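Local coordinates for lipoxygenase (Cyanothece sp., PDB 5EK8), which probably adds both atoms of molecular oxygen to polyunsaturated fatty acids with 9R specificity, using a non-heme iron, at residues N70-V75 / I120-T125; S39-A44 / Y134-A139; E116-D121 / A139-G144. All coordinates share one frame; numbering follows the deposited sequence.

Contact 1: N70-V75 / I120-T125; sequences NIELEV and IDNRVT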
loop_
_atom_site.group_PDB
_atom_site.type_symbol
_atom_site.label_atom_id
_atom_site.label_comp_id
_atom_site.label_asym_id
_atom_site.label_seq_id
_atom_site.Cartn_x
_atom_site.Cartn_y
_atom_site.Cartn_z
ATOM N N ASN A 70 -11.249 -11.976 22.214
ATOM C CA ASN A 70 -12.389 -12.339 21.376
ATOM C C ASN A 70 -12.000 -13.147 20.144
ATOM O O ASN A 70 -12.550 -12.947 19.061
ATOM C CB ASN A 70 -13.151 -11.081 20.941
ATOM C CG ASN A 70 -13.468 -10.153 22.102
ATOM O OD1 ASN A 70 -13.396 -10.544 23.267
ATOM N ND2 ASN A 70 -13.825 -8.915 21.783
ATOM N N ILE A 71 -11.044 -14.053 20.307
ATOM C CA ILE A 71 -10.613 -14.885 19.197
ATOM C C ILE A 71 -11.078 -16.317 19.435
ATOM O O ILE A 71 -11.128 -16.784 20.577
ATOM C CB ILE A 71 -9.080 -14.822 19.002
ATOM C CG1 ILE A 71 -8.705 -15.235 17.578
ATOM C CG2 ILE A 71 -8.345 -15.651 20.055
ATOM C CD1 ILE A 71 -7.365 -14.706 17.140
ATOM N N GLU A 72 -11.458 -16.997 18.359
ATOM C CA GLU A 72 -12.050 -18.321 18.483
ATOM C C GLU A 72 -10.993 -19.374 18.768
ATOM O O GLU A 72 -9.897 -19.351 18.207
ATOM C CB GLU A 72 -12.841 -18.686 17.221
ATOM C CG GLU A 72 -14.181 -17.973 17.117
ATOM C CD GLU A 72 -14.906 -18.247 15.810
ATOM O OE1 GLU A 72 -14.820 -19.386 15.299
ATOM O OE2 GLU A 72 -15.562 -17.319 15.290
ATOM N N LEU A 73 -11.340 -20.293 19.661
ATOM C CA LEU A 73 -10.459 -21.381 20.043
ATOM C C LEU A 73 -11.162 -22.714 19.855
ATOM O O LEU A 73 -12.343 -22.855 20.180
ATOM C CB LEU A 73 -10.012 -21.224 21.497
ATOM C CG LEU A 73 -8.611 -20.694 21.799
ATOM C CD1 LEU A 73 -8.206 -19.593 20.837
ATOM C CD2 LEU A 73 -8.580 -20.186 23.231
ATOM N N GLU A 74 -10.435 -23.691 19.328
ATOM C CA GLU A 74 -10.983 -25.031 19.175
ATOM C C GLU A 74 -10.128 -26.052 19.924
ATOM O O GLU A 74 -8.902 -26.066 19.804
ATOM C CB GLU A 74 -11.094 -25.404 17.694
ATOM C CG GLU A 74 -12.068 -24.531 16.897
ATOM C CD GLU A 74 -12.158 -24.916 15.420
ATOM O OE1 GLU A 74 -11.308 -25.701 14.945
ATOM O OE2 GLU A 74 -13.084 -24.431 14.732
ATOM N N VAL A 75 -10.778 -26.893 20.716
ATOM C CA VAL A 75 -10.074 -27.968 21.400
ATOM C C VAL A 75 -10.107 -29.231 20.550
ATOM O O VAL A 75 -11.171 -29.725 20.185
ATOM C CB VAL A 75 -10.676 -28.253 22.785
ATOM C CG1 VAL A 75 -10.208 -29.604 23.301
ATOM C CG2 VAL A 75 -10.300 -27.149 23.753
ATOM N N ILE A 120 -8.090 -19.843 15.985
ATOM C CA ILE A 120 -8.830 -19.799 14.733
ATOM C C ILE A 120 -9.087 -18.376 14.226
ATOM O O ILE A 120 -9.645 -17.534 14.930
ATOM C CB ILE A 120 -10.189 -20.526 14.876
ATOM C CG1 ILE A 120 -9.977 -21.953 15.379
ATOM C CG2 ILE A 120 -10.946 -20.537 13.551
ATOM C CD1 ILE A 120 -9.119 -22.793 14.463
ATOM N N ASP A 121 -8.673 -18.140 12.985
ATOM C CA ASP A 121 -8.911 -16.893 12.267
ATOM C C ASP A 121 -10.197 -17.026 11.458
ATOM O O ASP A 121 -10.719 -18.133 11.328
ATOM C CB ASP A 121 -7.730 -16.600 11.342
ATOM C CG ASP A 121 -7.438 -15.131 11.206
ATOM O OD1 ASP A 121 -8.397 -14.332 11.176
ATOM O OD2 ASP A 121 -6.241 -14.780 11.117
ATOM N N ASN A 122 -10.706 -15.924 10.911
ATOM C CA ASN A 122 -11.779 -16.016 9.914
ATOM C C ASN A 122 -12.039 -14.730 9.127
ATOM O O ASN A 122 -11.923 -13.624 9.651
ATOM C CB ASN A 122 -13.091 -16.482 10.567
ATOM C CG ASN A 122 -13.766 -15.401 11.373
ATOM O OD1 ASN A 122 -14.547 -14.610 10.842
ATOM N ND2 ASN A 122 -13.488 -15.369 12.668
ATOM N N ARG A 123 -12.387 -14.900 7.855
ATOM C CA ARG A 123 -12.808 -13.803 6.996
ATOM C C ARG A 123 -14.327 -13.818 6.840
ATOM O O ARG A 123 -14.950 -14.881 6.851
ATOM C CB ARG A 123 -12.139 -13.909 5.628
ATOM C CG ARG A 123 -10.643 -14.115 5.689
ATOM C CD ARG A 123 -10.036 -14.226 4.295
ATOM N NE ARG A 123 -8.579 -14.146 4.341
ATOM C CZ ARG A 123 -7.781 -14.247 3.281
ATOM N NH1 ARG A 123 -6.467 -14.159 3.433
ATOM N NH2 ARG A 123 -8.294 -14.437 2.072
ATOM N N VAL A 124 -14.924 -12.641 6.695
ATOM C CA VAL A 124 -16.368 -12.557 6.533
ATOM C C VAL A 124 -16.729 -12.252 5.086
ATOM O O VAL A 124 -16.169 -11.349 4.469
ATOM C CB VAL A 124 -16.983 -11.489 7.454
ATOM C CG1 VAL A 124 -18.504 -11.519 7.359
ATOM C CG2 VAL A 124 -16.538 -11.722 8.885
ATOM N N THR A 125 -17.666 -13.029 4.554
ATOM C CA THR A 125 -18.130 -12.883 3.182
ATOM C C THR A 125 -19.644 -12.663 3.204
ATOM O O THR A 125 -20.323 -13.128 4.116
ATOM C CB THR A 125 -17.742 -14.131 2.339
ATOM O OG1 THR A 125 -16.381 -14.011 1.907
ATOM C CG2 THR A 125 -18.629 -14.300 1.114
#
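Glu-72 and Ile-120 meet where two antiparallel neighbours of a four-stranded sheet begin to splay, their short strand segments running 130° apart. One backbone hydrogen bond joins the segments, from Ile-120 N to Glu-72 O at 2.9 Å. Beyond it the contact is carried by side chains, and Ile-120 is at its centre. With CG1 anti to its carbonyl carbon (chi1 -55°), Ile-120 turns that branch to the stem of Glu-74, where CG1 lies 3.7 Å from Glu-74 CG. The two chains cross at about a right angle, and Ile-120 CD1 comes 3.7 Å from Glu-74 OE1. A glutamate suits this place because its methylene groups pack on the isoleucine; the residue is buried, and OE1 accepts a hydrogen bond from Trp-76 NE1. Ile-71 CG1 also touches Ile-120 O at 3.6 Å. Farther out, the carboxylate of Glu-72 and the amide of Asn-122 approach with planes 27° apart, but OE2 and ND2 stay 3.9 Å from each other, too far for a hydrogen bond. Strand 82-91 flanks strand 72-79 through the backbone pairing of Leu-73 with Gly-90, while strand 132-143 lies beyond Ile-120, which touches Asn-136.

Contact 2: S39-A44 / Y134-A139; sequences SKTQEA and YTNRIA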
loop_
_atom_site.group_PDB
_atom_site.type_symbol
_atom_site.label_atom_id
_atom_site.label_comp_id
_atom_site.label_asym_id
_atom_site.label_seq_id
_atom_site.Cartn_x
_atom_site.Cartn_y
_atom_site.Cartn_z
ATOM N N SER A 39 -10.434 -23.644 7.302
ATOM C CA SER A 39 -10.737 -24.524 8.424
ATOM C C SER A 39 -12.227 -24.858 8.467
ATOM O O SER A 39 -13.079 -23.966 8.490
ATOM C CB SER A 39 -10.299 -23.893 9.744
ATOM O OG SER A 39 -10.477 -24.793 10.823
ATOM N N LYS A 40 -12.530 -26.149 8.457
ATOM C CA LYS A 40 -13.904 -26.614 8.532
ATOM C C LYS A 40 -14.527 -26.122 9.818
ATOM O O LYS A 40 -14.070 -26.479 10.900
ATOM C CB LYS A 40 -13.968 -28.140 8.467
ATOM C CG LYS A 40 -13.378 -28.752 7.207
ATOM C CD LYS A 40 -11.862 -28.874 7.283
ATOM C CE LYS A 40 -11.285 -29.414 5.979
ATOM N NZ LYS A 40 -11.649 -28.578 4.794
ATOM N N THR A 41 -15.561 -25.297 9.713
ATOM C CA THR A 41 -16.197 -24.780 10.916
ATOM C C THR A 41 -16.980 -25.893 11.612
ATOM O O THR A 41 -17.888 -26.492 11.034
ATOM C CB THR A 41 -17.121 -23.580 10.613
ATOM O OG1 THR A 41 -18.490 -23.997 10.634
ATOM C CG2 THR A 41 -16.779 -22.963 9.261
ATOM N N GLN A 42 -16.598 -26.176 12.853
ATOM C CA GLN A 42 -17.196 -27.255 13.627
ATOM C C GLN A 42 -18.476 -26.790 14.305
ATOM O O GLN A 42 -18.663 -25.596 14.534
ATOM C CB GLN A 42 -16.206 -27.771 14.668
ATOM C CG GLN A 42 -14.842 -28.112 14.101
ATOM C CD GLN A 42 -14.874 -29.358 13.249
ATOM O OE1 GLN A 42 -15.755 -30.203 13.402
ATOM N NE2 GLN A 42 -13.918 -29.476 12.335
ATOM N N GLU A 43 -19.350 -27.734 14.634
ATOM C CA GLU A 43 -20.633 -27.401 15.240
ATOM C C GLU A 43 -20.555 -27.400 16.764
ATOM O O GLU A 43 -19.683 -28.039 17.353
ATOM C CB GLU A 43 -21.708 -28.375 14.764
ATOM C CG GLU A 43 -22.994 -27.701 14.317
ATOM C CD GLU A 43 -23.723 -28.489 13.246
ATOM O OE1 GLU A 43 -23.189 -29.527 12.801
ATOM O OE2 GLU A 43 -24.831 -28.069 12.846
ATOM N N ALA A 44 -21.470 -26.672 17.395
ATOM C CA ALA A 44 -21.510 -26.568 18.847
ATOM C C ALA A 44 -21.729 -27.931 19.485
ATOM O O ALA A 44 -22.522 -28.736 18.996
ATOM C CB ALA A 44 -22.602 -25.601 19.281
ATOM N N TYR A 134 -19.021 -16.737 7.446
ATOM C CA TYR A 134 -17.789 -16.838 8.219
ATOM C C TYR A 134 -16.936 -18.025 7.774
ATOM O O TYR A 134 -17.355 -19.179 7.857
ATOM C CB TYR A 134 -18.111 -16.944 9.713
ATOM C CG TYR A 134 -18.669 -15.667 10.310
ATOM C CD1 TYR A 134 -17.822 -14.691 10.821
ATOM C CD2 TYR A 134 -20.039 -15.437 10.356
ATOM C CE1 TYR A 134 -18.321 -13.521 11.368
ATOM C CE2 TYR A 134 -20.552 -14.268 10.899
ATOM C CZ TYR A 134 -19.687 -13.312 11.406
ATOM O OH TYR A 134 -20.181 -12.144 11.950
ATOM N N THR A 135 -15.730 -17.727 7.307
ATOM C CA THR A 135 -14.834 -18.751 6.789
ATOM C C THR A 135 -13.572 -18.856 7.634
ATOM O O THR A 135 -12.730 -17.961 7.612
ATOM C CB THR A 135 -14.442 -18.452 5.341
ATOM O OG1 THR A 135 -15.595 -18.000 4.619
ATOM C CG2 THR A 135 -13.867 -19.694 4.684
ATOM N N ASN A 136 -13.441 -19.959 8.365
ATOM C CA ASN A 136 -12.356 -20.119 9.332
ATOM C C ASN A 136 -11.003 -20.420 8.701
ATOM O O ASN A 136 -10.914 -20.817 7.537
ATOM C CB ASN A 136 -12.690 -21.227 10.335
ATOM C CG ASN A 136 -13.917 -20.914 11.171
ATOM O OD1 ASN A 136 -14.404 -19.782 11.175
ATOM N ND2 ASN A 136 -14.415 -21.918 11.895
ATOM N N ARG A 137 -9.957 -20.227 9.498
ATOM C CA ARG A 137 -8.577 -20.486 9.107
ATOM C C ARG A 137 -7.763 -20.719 10.377
ATOM O O ARG A 137 -7.936 -20.006 11.367
ATOM C CB ARG A 137 -8.004 -19.316 8.302
ATOM C CG ARG A 137 -6.482 -19.271 8.252
ATOM C CD ARG A 137 -5.970 -17.833 8.147
ATOM N NE ARG A 137 -4.525 -17.765 8.363
ATOM C CZ ARG A 137 -3.949 -17.348 9.487
ATOM N NH1 ARG A 137 -4.685 -16.934 10.506
ATOM N NH2 ARG A 137 -2.628 -17.336 9.587
ATOM N N ILE A 138 -6.887 -21.717 10.360
ATOM C CA ILE A 138 -6.109 -22.041 11.552
ATOM C C ILE A 138 -4.955 -21.062 11.745
ATOM O O ILE A 138 -3.996 -21.043 10.970
ATOM C CB ILE A 138 -5.567 -23.476 11.496
ATOM C CG1 ILE A 138 -6.725 -24.468 11.604
ATOM C CG2 ILE A 138 -4.549 -23.712 12.613
ATOM C CD1 ILE A 138 -6.301 -25.913 11.534
ATOM N N ALA A 139 -5.061 -20.244 12.789
ATOM C CA ALA A 139 -4.085 -19.192 13.043
ATOM C C ALA A 139 -2.878 -19.705 13.830
ATOM O O ALA A 139 -1.747 -19.307 13.558
ATOM C CB ALA A 139 -4.739 -18.035 13.774
#
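The carboxamide of Asn-136 is the flat group at the middle of this contact, and Thr-41 lies over one of its faces. Thr-41 CB sits above the nitrogen end, 3.4 Å from Asn-136 ND2, and Thr-41 CG2 is over the same nitrogen end, 3.7 Å from Asn-136 ND2. The two side chains cross at about a right angle. The opposite face looks to CG2 of Ile-120 on the adjoining strand, which makes the amide a thin slab between two aliphatic groups. Chi1 (-63°) sets CG of Asn-136 anti to the carbonyl carbon, on the side of residues 39-44, and chi2 then turns the amide plane. The ring of Tyr-134, by contrast, leads away from residues 39-44, and this residue meets Thr-41 through its backbone O.

Ser-39 takes the place next to the stem of Asn-136. Its CB packs 3.6 Å from Asn-136 CB, a distance that suits a small residue. The OG, anti to the backbone N, is carried to the flank of Ile-138, 3.8 Å from CG1, where the meeting is simple packing. The backbone adds one bond, Ser-39 N to Asn-136 O at 2.9 Å. It is nearly straight at the hydrogen (172°), although the donor stands above the carbonyl plane, 63° out of it.

Residues 39-44 thus run as irregular chain past the outer strand of the sheet, in the loop between helix 24-36 and strand 53-61. Farther along, Gln-42 reaches Glu-74 and Trp-76 of strand 72-79, so the loop passes over one face of the sheet. Strand 132-143 pairs edge to edge with strand 115-126, to which Arg-137 is tied by a salt bridge with Asp-121.

Contact 3: E116-D121 / A139-G144; sequences ELRVID and AYIIKG
Glu-116 and Ile-141 lie obliquely across each other on one face of this antiparallel pair, with Ile-141 CG2 3.6 Å from Glu-116 CG. The glutamate chain is extended, and chi1 (157°) sets its CG anti to the backbone N, beside that methyl; the methyl also borders CD, while OE1 turns to a charged partner. That partner is Arg-118, two residues along on the same face. It approaches side-on, and both NE and NH2 bond to the single oxygen OE1, NE at 2.9 Å and NH2 at 3.2 Å, with the oxygen at the edge of the guanidinium and close to its plane. Arginine fits the place doubly, because its guanidinium also makes a cation-pi contact with Trp-76 of strand 72-79.

The other face is largely apolar near the backbone. Val-119 and Tyr-140 cross with their CB atoms 3.9 Å apart, after which the end of the tyrosine leads away, toward Pro-161 and Val-160. The next pair is more loosely matched, with Leu-117 CB 4.4 Å from Ile-142 CB. The beta-branched Val-119 and Ile-142 suit a strand, where the extended backbone accepts bulk at CB.

Leu-117 and Ile-142 exchange two backbone hydrogen bonds, each 2.9 Å between N and O. At Val-119 the ladder changes: its O accepts from both Ala-139 N and Tyr-140 N, so two residues of one strand face a single residue of the other. The small Ala-139 fits the extra place, its CB next to Val-119 CG1 at 4.1 Å. This is a classic beta bulge, set in the hairpin formed by strands 115-126 and 132-143 at one side of the four-stranded sheet.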
loop_
_atom_site.group_PDB
_atom_site.type_symbol
_atom_site.label_atom_id
_atom_site.label_comp_id
_atom_site.label_asym_id
_atom_site.label_seq_id
_atom_site.Cartn_x
_atom_site.Cartn_y
_atom_site.Cartn_z
ATOM N N GLU A 116 -4.857 -30.456 22.266
ATOM C CA GLU A 116 -4.259 -29.550 21.299
ATOM C C GLU A 116 -5.198 -28.367 21.121
ATOM O O GLU A 116 -6.376 -28.540 20.818
ATOM C CB GLU A 116 -4.016 -30.251 19.961
ATOM C CG GLU A 116 -3.924 -29.307 18.771
ATOM C CD GLU A 116 -3.688 -30.036 17.451
ATOM O OE1 GLU A 116 -4.562 -29.966 16.559
ATOM O OE2 GLU A 116 -2.623 -30.676 17.304
ATOM N N LEU A 117 -4.682 -27.163 21.329
ATOM C CA LEU A 117 -5.503 -25.965 21.247
ATOM C C LEU A 117 -5.256 -25.208 19.949
ATOM O O LEU A 117 -4.119 -24.882 19.620
ATOM C CB LEU A 117 -5.229 -25.055 22.442
ATOM C CG LEU A 117 -6.274 -23.976 22.715
ATOM C CD1 LEU A 117 -7.591 -24.612 23.143
ATOM C CD2 LEU A 117 -5.757 -23.002 23.768
ATOM N N ARG A 118 -6.321 -24.928 19.209
ATOM C CA ARG A 118 -6.188 -24.206 17.953
ATOM C C ARG A 118 -6.741 -22.790 18.047
ATOM O O ARG A 118 -7.886 -22.579 18.454
ATOM C CB ARG A 118 -6.888 -24.957 16.820
ATOM C CG ARG A 118 -6.355 -26.355 16.589
ATOM C CD ARG A 118 -6.816 -26.911 15.253
ATOM N NE ARG A 118 -6.508 -28.331 15.124
ATOM C CZ ARG A 118 -6.880 -29.086 14.095
ATOM N NH1 ARG A 118 -7.574 -28.555 13.096
ATOM N NH2 ARG A 118 -6.558 -30.372 14.066
ATOM N N VAL A 119 -5.907 -21.827 17.674
ATOM C CA VAL A 119 -6.329 -20.450 17.510
ATOM C C VAL A 119 -6.841 -20.295 16.087
ATOM O O VAL A 119 -6.113 -20.575 15.119
ATOM C CB VAL A 119 -5.182 -19.447 17.778
ATOM C CG1 VAL A 119 -5.705 -18.019 17.723
ATOM C CG2 VAL A 119 -4.527 -19.724 19.134
ATOM N N ILE A 120 -8.090 -19.843 15.985
ATOM C CA ILE A 120 -8.830 -19.799 14.733
ATOM C C ILE A 120 -9.087 -18.376 14.226
ATOM O O ILE A 120 -9.645 -17.534 14.930
ATOM C CB ILE A 120 -10.189 -20.526 14.876
ATOM C CG1 ILE A 120 -9.977 -21.953 15.379
ATOM C CG2 ILE A 120 -10.946 -20.537 13.551
ATOM C CD1 ILE A 120 -9.119 -22.793 14.463
ATOM N N ASP A 121 -8.673 -18.140 12.985
ATOM C CA ASP A 121 -8.911 -16.893 12.267
ATOM C C ASP A 121 -10.197 -17.026 11.458
ATOM O O ASP A 121 -10.719 -18.133 11.328
ATOM C CB ASP A 121 -7.730 -16.600 11.342
ATOM C CG ASP A 121 -7.438 -15.131 11.206
ATOM O OD1 ASP A 121 -8.397 -14.332 11.176
ATOM O OD2 ASP A 121 -6.241 -14.780 11.117
ATOM N N ALA A 139 -5.061 -20.244 12.789
ATOM C CA ALA A 139 -4.085 -19.192 13.043
ATOM C C ALA A 139 -2.878 -19.705 13.830
ATOM O O ALA A 139 -1.747 -19.307 13.558
ATOM C CB ALA A 139 -4.739 -18.035 13.774
ATOM N N TYR A 140 -3.107 -20.591 14.795
ATOM C CA TYR A 140 -1.981 -21.114 15.574
ATOM C C TYR A 140 -2.325 -22.431 16.261
ATOM O O TYR A 140 -3.493 -22.740 16.464
ATOM C CB TYR A 140 -1.530 -20.081 16.615
ATOM C CG TYR A 140 -0.144 -20.312 17.189
ATOM C CD1 TYR A 140 0.994 -20.155 16.402
ATOM C CD2 TYR A 140 0.028 -20.659 18.526
ATOM C CE1 TYR A 140 2.265 -20.353 16.930
ATOM C CE2 TYR A 140 1.292 -20.856 19.062
ATOM C CZ TYR A 140 2.405 -20.704 18.261
ATOM O OH TYR A 140 3.655 -20.905 18.799
ATOM N N ILE A 141 -1.311 -23.214 16.612
ATOM C CA ILE A 141 -1.551 -24.457 17.345
ATOM C C ILE A 141 -0.630 -24.601 18.556
ATOM O O ILE A 141 0.590 -24.493 18.444
ATOM C CB ILE A 141 -1.380 -25.699 16.445
ATOM C CG1 ILE A 141 -2.307 -25.632 15.231
ATOM C CG2 ILE A 141 -1.672 -26.964 17.228
ATOM C CD1 ILE A 141 -2.106 -26.768 14.259
ATOM N N ILE A 142 -1.233 -24.843 19.714
ATOM C CA ILE A 142 -0.492 -25.068 20.944
ATOM C C ILE A 142 -0.681 -26.497 21.429
ATOM O O ILE A 142 -1.806 -26.989 21.490
ATOM C CB ILE A 142 -0.940 -24.106 22.046
ATOM C CG1 ILE A 142 -0.844 -22.661 21.555
ATOM C CG2 ILE A 142 -0.114 -24.327 23.293
ATOM C CD1 ILE A 142 -1.467 -21.654 22.491
ATOM N N LYS A 143 0.412 -27.167 21.775
ATOM C CA LYS A 143 0.317 -28.536 22.267
ATOM C C LYS A 143 0.040 -28.557 23.767
ATOM O O LYS A 143 0.717 -27.883 24.544
ATOM C CB LYS A 143 1.592 -29.317 21.940
ATOM C CG LYS A 143 1.750 -29.599 20.454
ATOM C CD LYS A 143 3.172 -29.977 20.083
ATOM C CE LYS A 143 3.309 -30.132 18.575
ATOM N NZ LYS A 143 4.729 -30.262 18.157
ATOM N N GLY A 144 -0.974 -29.322 24.161
ATOM C CA GLY A 144 -1.359 -29.434 25.555
ATOM C C GLY A 144 -1.026 -30.796 26.135
ATOM O O GLY A 144 -0.363 -31.612 25.490
#

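In the fold
All three contacts lie on or against one four-stranded antiparallel sheet. Contacts 1 and 3 flank strand 115-126 and share Ile-120 and Asp-121, their centres about 11 Å apart; contact 2 brings the 39-44 loop onto strand 132-143 and meets contact 3 at Ala-139, about 12 Å between centres. Contacts 1 and 2 are closest, about 6 Å between centres, and a salt bridge from Arg-137 NH1 to Asp-121 OD2 (2.7 Å) ties them. Their centres lie about 26 to 30 Å from the chain's centre, away from the iron and sodium sites, in a beta domain that is probably the PLAT domain of this lipoxygenase.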